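Local coordinates for protein L-Ala-D/L-Glu Epimerase (Escherichia coli, PDB 1JPD) that belongs to the enolase superfamily and joins a mandelate racemase-like N-terminal domain to a C-terminal domain of the TIM-barrel type, at residues Q106-L110 / A111-G115; M66-V69 / P70-E73. All coordinates share one frame; numbering follows the deposited sequence.

In the fold
Both contacts are local and lie in the N-terminal family domain, where a three-stranded antiparallel sheet precedes a run of helices. Contact 2 comes first along the chain. It closes the turn between helix 58-66 and the short helix that starts at Val69, and sets that helix against strand 6-15 and helix 89-104. The chain then passes through helices 78-84 and 89-104. Contact 1 follows, closing the loop from helix 89-104 into helix 110-114. The two are in series and neither nest nor cross. Their centres are about 25 Å apart, and helix 89-104 touches side chains of both. Beyond contact 1 the chain runs on to strand 121-128 of the barrel sheet.

Contact 1: residues Q106-L110 / A111-G115; sequences QQQSL and ADLIG
Asp112 reaches back from the first turn of helix 110-114 to Ser109, the N-cap residue. Its CB lies 3.6 Å from Ser109 O. Its CG is anti to its own carbonyl carbon (chi1 -69°), and this torsion turns the carboxylate toward the serine hydroxyl. CG stands 3.5 Å from Ser109 OG. At the tip, OD2 of Asp112 accepts a weak hydrogen bond from Ser109 OG at 3.0 Å. The same hydroxyl oxygen accepts from Asp112 N, the capping bond, which is also weak at 3.3 Å. One serine side chain thus meets both the backbone and the carboxylate of one aspartate.

The backbone carries the turn onward with the first helical bonds. Leu113 N donates to Ser109 O at 3.0 Å, and Ile114 N donates to Leu110 O at 3.1 Å.

Leu113 CD1 meets the amide ends of two glutamines, Gln106 and Gln108. The orientation of these amides is doubtful, because their two nitrogens are modelled too close together. Both glutamine chains cross the leucine at about a right angle. Leu110, Leu113 and Ile114 also touch Trp99 of helix 89-104, and Leu110 meets Pro291 in a loop of the C-terminal region. At the other end of the short helix, Gly115 has positive phi and is the C-prime residue of a Schellman motif, with Ile116 N bonded to Ala111 O.

Through two weak bonds, the hydroxyl of Ser109 acts as donor to Asp112 OD2 and acceptor from Asp112 N. The carboxylate of Asp112, in the first turn, would probably be stabilised by the positive end of the helix dipole.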
loop_
_atom_site.group_PDB
_atom_site.type_symbol
_atom_site.label_atom_id
_atom_site.label_comp_id
_atom_site.label_asym_id
_atom_site.label_seq_id
_atom_site.Cartn_x
_atom_site.Cartn_y
_atom_site.Cartn_z
ATOM N N GLN A 106 -22.743 5.226 13.381
ATOM C CA GLN A 106 -22.439 5.672 14.729
ATOM C C GLN A 106 -22.005 7.120 14.650
ATOM O O GLN A 106 -21.519 7.698 15.623
ATOM C CB GLN A 106 -21.331 4.827 15.341
ATOM C CG GLN A 106 -21.658 3.360 15.376
ATOM C CD GLN A 106 -20.819 2.609 16.381
ATOM O OE1 GLN A 106 -20.749 1.379 16.351
ATOM N NE2 GLN A 106 -20.182 3.345 17.289
ATOM N N GLN A 107 -22.185 7.694 13.467
ATOM C CA GLN A 107 -21.835 9.080 13.224
ATOM C C GLN A 107 -20.438 9.406 13.751
ATOM O O GLN A 107 -20.259 10.341 14.534
ATOM C CB GLN A 107 -22.886 9.979 13.872
ATOM C CG GLN A 107 -24.306 9.626 13.444
ATOM C CD GLN A 107 -25.362 10.422 14.182
ATOM O OE1 GLN A 107 -25.417 11.649 14.083
ATOM N NE2 GLN A 107 -26.212 9.723 14.931
ATOM N N GLN A 108 -19.458 8.612 13.326
ATOM C CA GLN A 108 -18.064 8.807 13.718
ATOM C C GLN A 108 -17.188 8.639 12.484
ATOM O O GLN A 108 -17.637 8.140 11.448
ATOM C CB GLN A 108 -17.605 7.759 14.728
ATOM C CG GLN A 108 -18.535 7.452 15.857
ATOM C CD GLN A 108 -17.931 6.419 16.786
ATOM O OE1 GLN A 108 -16.977 6.703 17.511
ATOM N NE2 GLN A 108 -18.473 5.207 16.758
ATOM N N SER A 109 -15.931 9.051 12.604
ATOM C CA SER A 109 -14.982 8.909 11.513
ATOM C C SER A 109 -14.332 7.550 11.746
ATOM O O SER A 109 -14.215 7.101 12.892
ATOM C CB SER A 109 -13.921 10.018 11.559
ATOM O OG SER A 109 -13.058 9.869 12.674
ATOM N N LEU A 110 -13.928 6.890 10.664
ATOM C CA LEU A 110 -13.297 5.578 10.757
ATOM C C LEU A 110 -12.255 5.564 11.869
ATOM O O LEU A 110 -12.163 4.607 12.639
ATOM C CB LEU A 110 -12.637 5.211 9.419
ATOM C CG LEU A 110 -11.929 3.860 9.341
ATOM C CD1 LEU A 110 -12.902 2.746 9.701
ATOM C CD2 LEU A 110 -11.380 3.664 7.949
ATOM N N ALA A 111 -11.482 6.641 11.954
ATOM C CA ALA A 111 -10.444 6.760 12.966
ATOM C C ALA A 111 -11.007 6.663 14.386
ATOM O O ALA A 111 -10.464 5.943 15.226
ATOM C CB ALA A 111 -9.687 8.072 12.786
ATOM N N ASP A 112 -12.095 7.379 14.656
ATOM C CA ASP A 112 -12.684 7.352 15.987
ATOM C C ASP A 112 -13.336 6.015 16.316
ATOM O O ASP A 112 -13.305 5.565 17.463
ATOM C CB ASP A 112 -13.696 8.490 16.147
ATOM C CG ASP A 112 -13.030 9.856 16.174
ATOM O OD1 ASP A 112 -12.021 10.006 16.898
ATOM O OD2 ASP A 112 -13.516 10.777 15.480
ATOM N N LEU A 113 -13.929 5.378 15.315
ATOM C CA LEU A 113 -14.558 4.087 15.541
ATOM C C LEU A 113 -13.482 3.143 16.071
ATOM O O LEU A 113 -13.684 2.455 17.071
ATOM C CB LEU A 113 -15.146 3.543 14.235
ATOM C CG LEU A 113 -15.882 2.205 14.298
ATOM C CD1 LEU A 113 -17.058 2.312 15.249
ATOM C CD2 LEU A 113 -16.360 1.819 12.909
ATOM N N ILE A 114 -12.334 3.124 15.399
ATOM C CA ILE A 114 -11.224 2.270 15.813
ATOM C C ILE A 114 -10.706 2.790 17.143
ATOM O O ILE A 114 -10.379 2.015 18.042
ATOM C CB ILE A 114 -10.050 2.317 14.813
ATOM C CG1 ILE A 114 -10.540 1.999 13.401
ATOM C CG2 ILE A 114 -8.966 1.330 15.247
ATOM C CD1 ILE A 114 -10.992 0.598 13.232
ATOM N N GLY A 115 -10.625 4.112 17.250
ATOM C CA GLY A 115 -10.139 4.727 18.466
ATOM C C GLY A 115 -8.676 5.120 18.395
ATOM O O GLY A 115 -7.979 5.125 19.415
#

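Contact 2: residues M66-V69 / P70-E73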
loop_
_atom_site.group_PDB
_atom_site.type_symbol
_atom_site.label_atom_id
_atom_site.label_comp_id
_atom_site.label_asym_id
_atom_site.label_seq_id
_atom_site.Cartn_x
_atom_site.Cartn_y
_atom_site.Cartn_z
ATOM N N MET A 66 -20.138 -10.603 -6.014
ATOM C CA MET A 66 -21.509 -11.037 -6.273
ATOM C C MET A 66 -21.750 -12.332 -5.518
ATOM O O MET A 66 -22.739 -12.475 -4.801
ATOM C CB MET A 66 -21.744 -11.295 -7.764
ATOM C CG MET A 66 -21.485 -10.117 -8.688
ATOM S SD MET A 66 -22.204 -8.570 -8.109
ATOM C CE MET A 66 -23.901 -9.059 -7.779
ATOM N N SER A 67 -20.826 -13.271 -5.679
ATOM C CA SER A 67 -20.922 -14.572 -5.033
ATOM C C SER A 67 -21.303 -14.471 -3.565
ATOM O O SER A 67 -21.782 -15.440 -2.980
ATOM C CB SER A 67 -19.591 -15.312 -5.133
ATOM O OG SER A 67 -18.784 -15.032 -3.999
ATOM N N VAL A 68 -21.087 -13.315 -2.957
ATOM C CA VAL A 68 -21.418 -13.188 -1.551
ATOM C C VAL A 68 -22.439 -12.080 -1.267
ATOM O O VAL A 68 -22.668 -11.704 -0.111
ATOM C CB VAL A 68 -20.129 -12.984 -0.710
ATOM C CG1 VAL A 68 -19.617 -11.560 -0.854
ATOM C CG2 VAL A 68 -20.395 -13.336 0.735
ATOM N N VAL A 69 -23.060 -11.570 -2.327
ATOM C CA VAL A 69 -24.078 -10.531 -2.190
ATOM C C VAL A 69 -25.255 -11.021 -1.338
ATOM O O VAL A 69 -25.702 -10.312 -0.433
ATOM C CB VAL A 69 -24.610 -10.078 -3.568
ATOM C CG1 VAL A 69 -25.851 -9.214 -3.388
ATOM C CG2 VAL A 69 -23.531 -9.295 -4.310
ATOM N N PRO A 70 -25.781 -12.234 -1.624
ATOM C CA PRO A 70 -26.905 -12.778 -0.852
ATOM C C PRO A 70 -26.637 -12.760 0.649
ATOM O O PRO A 70 -27.481 -12.338 1.436
ATOM C CB PRO A 70 -27.037 -14.194 -1.397
ATOM C CG PRO A 70 -26.686 -14.017 -2.832
ATOM C CD PRO A 70 -25.465 -13.120 -2.762
ATOM N N GLN A 71 -25.450 -13.217 1.036
ATOM C CA GLN A 71 -25.054 -13.258 2.443
ATOM C C GLN A 71 -24.819 -11.854 3.014
ATOM O O GLN A 71 -24.909 -11.643 4.225
ATOM C CB GLN A 71 -23.791 -14.116 2.590
ATOM C CG GLN A 71 -23.968 -15.527 2.051
ATOM C CD GLN A 71 -22.923 -15.912 1.028
ATOM O OE1 GLN A 71 -21.776 -16.193 1.373
ATOM N NE2 GLN A 71 -23.313 -15.924 -0.242
ATOM N N LEU A 72 -24.513 -10.901 2.135
ATOM C CA LEU A 72 -24.279 -9.512 2.535
ATOM C C LEU A 72 -25.589 -8.823 2.916
ATOM O O LEU A 72 -25.600 -7.916 3.749
ATOM C CB LEU A 72 -23.620 -8.730 1.392
ATOM C CG LEU A 72 -22.105 -8.776 1.209
ATOM C CD1 LEU A 72 -21.750 -8.292 -0.180
ATOM C CD2 LEU A 72 -21.432 -7.925 2.282
ATOM N N GLU A 73 -26.683 -9.263 2.292
ATOM C CA GLU A 73 -28.016 -8.709 2.531
ATOM C C GLU A 73 -28.651 -9.176 3.846
ATOM O O GLU A 73 -29.427 -8.438 4.457
ATOM C CB GLU A 73 -28.939 -9.054 1.355
ATOM C CG GLU A 73 -28.430 -8.551 0.009
ATOM C CD GLU A 73 -29.244 -9.054 -1.170
ATOM O OE1 GLU A 73 -29.458 -10.282 -1.267
ATOM O OE2 GLU A 73 -29.659 -8.227 -2.008
#
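Val68 puts its CG2 methyl against the side-chain amide of Gln71. CG2 lies 3.6 Å from Gln71 CD, with OE1 also near, and the two side chains cross at about a right angle. The glutamine chain is bent at chi2 (126°), and the bend brings the amide back over Val68 toward the preceding turn. Gln71 NE2 then donates to Ser67 O at 3.2 Å. It arrives in the carbonyl plane, on a lone pair, while the oxygen sits 21° out of the plane of the glutamine amide. The bond is bent, with an N-H...O angle of 143°. Ser67 OG itself turns to Gln64 O in the preceding helix.

The other methyl of Val68, CG1, packs on Leu72 CD1 at 4.0 Å. Both residues are buried. Val69 and Leu72 touch Val7 of strand 6-15, while Val68 and Leu72 touch Leu94 of helix 89-104.

Backbone bonds start the helix. Leu72 N makes weak bonds to both Val68 O and Val69 O. Glu73 N bonds Val69 O at 3.1 Å, and Glu73 CG comes near that same oxygen. Pro70 CD sits 3.5 Å from Met66 O, which accepts from Val69 N.

This is a type I turn, Met66 to Val69, leading into a new helix with Val68 at its N-cap and proline in its first turn. It joins two consecutive helices that follow the three-stranded sheet of the enolase-type N-terminal domain.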